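PDB 3OMB: extracellular solute-binding protein, family 1 from Bifidobacterium longum subsp. infantis ATCC 15697, which probably captures an extracellular solute, perhaps a carbohydrate, for uptake by an ABC transporter, and also carries a bound magnesium ion. Local coordinates for residues K512-S516 with I517-E521. Numbering follows the deposited sequence. Where two conformers were deposited one is given.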
loop_
_atom_site.group_PDB
_atom_site.type_symbol
_atom_site.label_atom_id
_atom_site.label_comp_id
_atom_site.label_asym_id
_atom_site.label_seq_id
_atom_site.Cartn_x
_atom_site.Cartn_y
_atom_site.Cartn_z
ATOM N N LYS A 512 -26.370 3.744 -14.592
ATOM C CA LYS A 512 -27.457 2.776 -14.515
ATOM C C LYS A 512 -26.970 1.355 -14.804
ATOM O O LYS A 512 -27.400 0.386 -14.154
ATOM C CB LYS A 512 -28.616 3.175 -15.453
ATOM C CG LYS A 512 -29.108 4.595 -15.170
ATOM C CD LYS A 512 -30.633 4.728 -15.088
ATOM C CE LYS A 512 -31.225 5.163 -16.383
ATOM N NZ LYS A 512 -31.221 4.044 -17.361
ATOM N N GLN A 513 -26.054 1.234 -15.761
ATOM C CA GLN A 513 -25.466 -0.057 -16.100
ATOM C C GLN A 513 -24.637 -0.647 -14.954
ATOM O O GLN A 513 -24.711 -1.852 -14.695
ATOM C CB GLN A 513 -24.627 0.046 -17.376
ATOM C CG GLN A 513 -23.882 -1.232 -17.725
ATOM C CD GLN A 513 -24.813 -2.378 -18.089
ATOM O OE1 GLN A 513 -26.037 -2.249 -18.008
ATOM N NE2 GLN A 513 -24.238 -3.504 -18.498
ATOM N N LEU A 514 -23.850 0.186 -14.274
ATOM C CA LEU A 514 -23.114 -0.266 -13.082
ATOM C C LEU A 514 -24.057 -0.709 -11.961
ATOM O O LEU A 514 -23.828 -1.734 -11.320
ATOM C CB LEU A 514 -22.117 0.785 -12.564
ATOM C CG LEU A 514 -20.837 1.087 -13.359
ATOM C CD1 LEU A 514 -19.924 1.974 -12.527
ATOM C CD2 LEU A 514 -20.096 -0.187 -13.779
ATOM N N ASP A 515 -25.129 0.045 -11.749
ATOM C CA ASP A 515 -26.113 -0.289 -10.710
ATOM C C ASP A 515 -26.907 -1.545 -11.052
ATOM O O ASP A 515 -27.382 -2.262 -10.160
ATOM C CB ASP A 515 -27.062 0.895 -10.464
ATOM C CG ASP A 515 -26.368 2.065 -9.779
ATOM O OD1 ASP A 515 -25.281 1.884 -9.196
ATOM O OD2 ASP A 515 -26.901 3.188 -9.837
ATOM N N SER A 516 -27.023 -1.825 -12.345
ATOM C CA SER A 516 -27.795 -2.979 -12.810
ATOM C C SER A 516 -26.995 -4.271 -12.685
ATOM O O SER A 516 -27.559 -5.365 -12.767
ATOM C CB SER A 516 -28.218 -2.795 -14.271
ATOM O OG SER A 516 -27.188 -3.276 -15.130
ATOM N N ILE A 517 -25.680 -4.163 -12.527
ATOM C CA ILE A 517 -24.860 -5.378 -12.465
ATOM C C ILE A 517 -24.228 -5.595 -11.093
ATOM O O ILE A 517 -23.250 -6.349 -10.950
ATOM C CB ILE A 517 -23.802 -5.394 -13.542
ATOM C CG1 ILE A 517 -22.904 -4.159 -13.402
ATOM C CG2 ILE A 517 -24.479 -5.516 -14.946
ATOM C CD1 ILE A 517 -21.739 -4.138 -14.363
ATOM N N GLY A 518 -24.774 -4.891 -10.102
ATOM C CA GLY A 518 -24.463 -5.160 -8.696
ATOM C C GLY A 518 -23.729 -4.130 -7.871
ATOM O O GLY A 518 -23.438 -4.402 -6.713
ATOM N N LEU A 519 -23.449 -2.946 -8.434
ATOM C CA LEU A 519 -22.707 -1.917 -7.697
ATOM C C LEU A 519 -23.362 -1.526 -6.372
ATOM O O LEU A 519 -22.683 -1.366 -5.352
ATOM C CB LEU A 519 -22.455 -0.666 -8.542
ATOM C CG LEU A 519 -21.639 0.382 -7.774
ATOM C CD1 LEU A 519 -20.247 -0.167 -7.370
ATOM C CD2 LEU A 519 -21.480 1.627 -8.580
ATOM N N GLN A 520 -24.684 -1.377 -6.391
ATOM C CA GLN A 520 -25.421 -0.981 -5.195
ATOM C C GLN A 520 -25.430 -2.084 -4.169
ATOM O O GLN A 520 -25.491 -1.812 -2.972
ATOM C CB GLN A 520 -26.843 -0.658 -5.566
ATOM C CG GLN A 520 -26.951 0.290 -6.715
ATOM C CD GLN A 520 -27.258 1.655 -6.242
ATOM O OE1 GLN A 520 -26.370 2.350 -5.752
ATOM N NE2 GLN A 520 -28.523 2.068 -6.366
ATOM N N GLU A 521 -25.383 -3.328 -4.638
ATOM C CA GLU A 521 -25.246 -4.474 -3.739
ATOM C C GLU A 521 -23.902 -4.462 -3.022
ATOM O O GLU A 521 -23.846 -4.665 -1.814
ATOM C CB GLU A 521 -25.421 -5.785 -4.499
ATOM C CG GLU A 521 -25.378 -6.994 -3.593
ATOM C CD GLU A 521 -25.484 -8.279 -4.364
ATOM O OE1 GLU A 521 -24.741 -8.448 -5.363
ATOM O OE2 GLU A 521 -26.317 -9.122 -3.981
HETATM O O HOH W 1 -26.739 -2.968 -7.713
#
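Leu514 O receives two backbone N-H groups where one helix gives way to the next. Ile517 N reaches it at 3.3 Å from above the carbonyl plane, well off the lone pairs, whereas Leu519 N, at 3.2 Å, approaches from the opposite face and is only modestly tilted from that plane. The second bond spans five residues and ties the start of helix 519-534 back to Leu514. Gly518, between the two donors, is the N-cap residue of helix 519-534; at its backbone angles, with a positive phi, a beta carbon would be jammed against the carbonyl oxygen of Ile517, so the residue without one fits. A water spans the next gap, donating to Asp515 O at 2.6 Å and accepting from Gln520 N, a first-turn amide of the new helix. Ser516, a small hydroxyl residue, turns its OG back to donate to Gln513 O at 2.9 Å; chi1 of 87° sets OG between its own backbone N and carbonyl carbon, facing the preceding turn. Ile517 places its CG1 beside Gln513 O, 3.2 Å away, and its CD1 against Leu514 CD2. On another side, the Asp515 carboxylate stacks over the Gln520 amide, their planes 19° apart, with OD1 3.4 Å from Gln520 CG; both polar groups suit a flank where Gln520 is exposed and Asp515 partly so. The leucines meet through Leu514 CB and Leu519 CD2, 4.1 Å apart, apolar side chains suited to the buried face, where both also pack on Thr260 of a loop, and Leu514 on Leu259. Helix 473-486 supplies further partners: Ile517 touches Glu485, Leu519 rests on Ile486 and Glu521 OE1 accepts a hydrogen bond from Asn482 ND2, so the turn joining helices 503-516 and 519-534 is packed against that helix, far from the magnesium site.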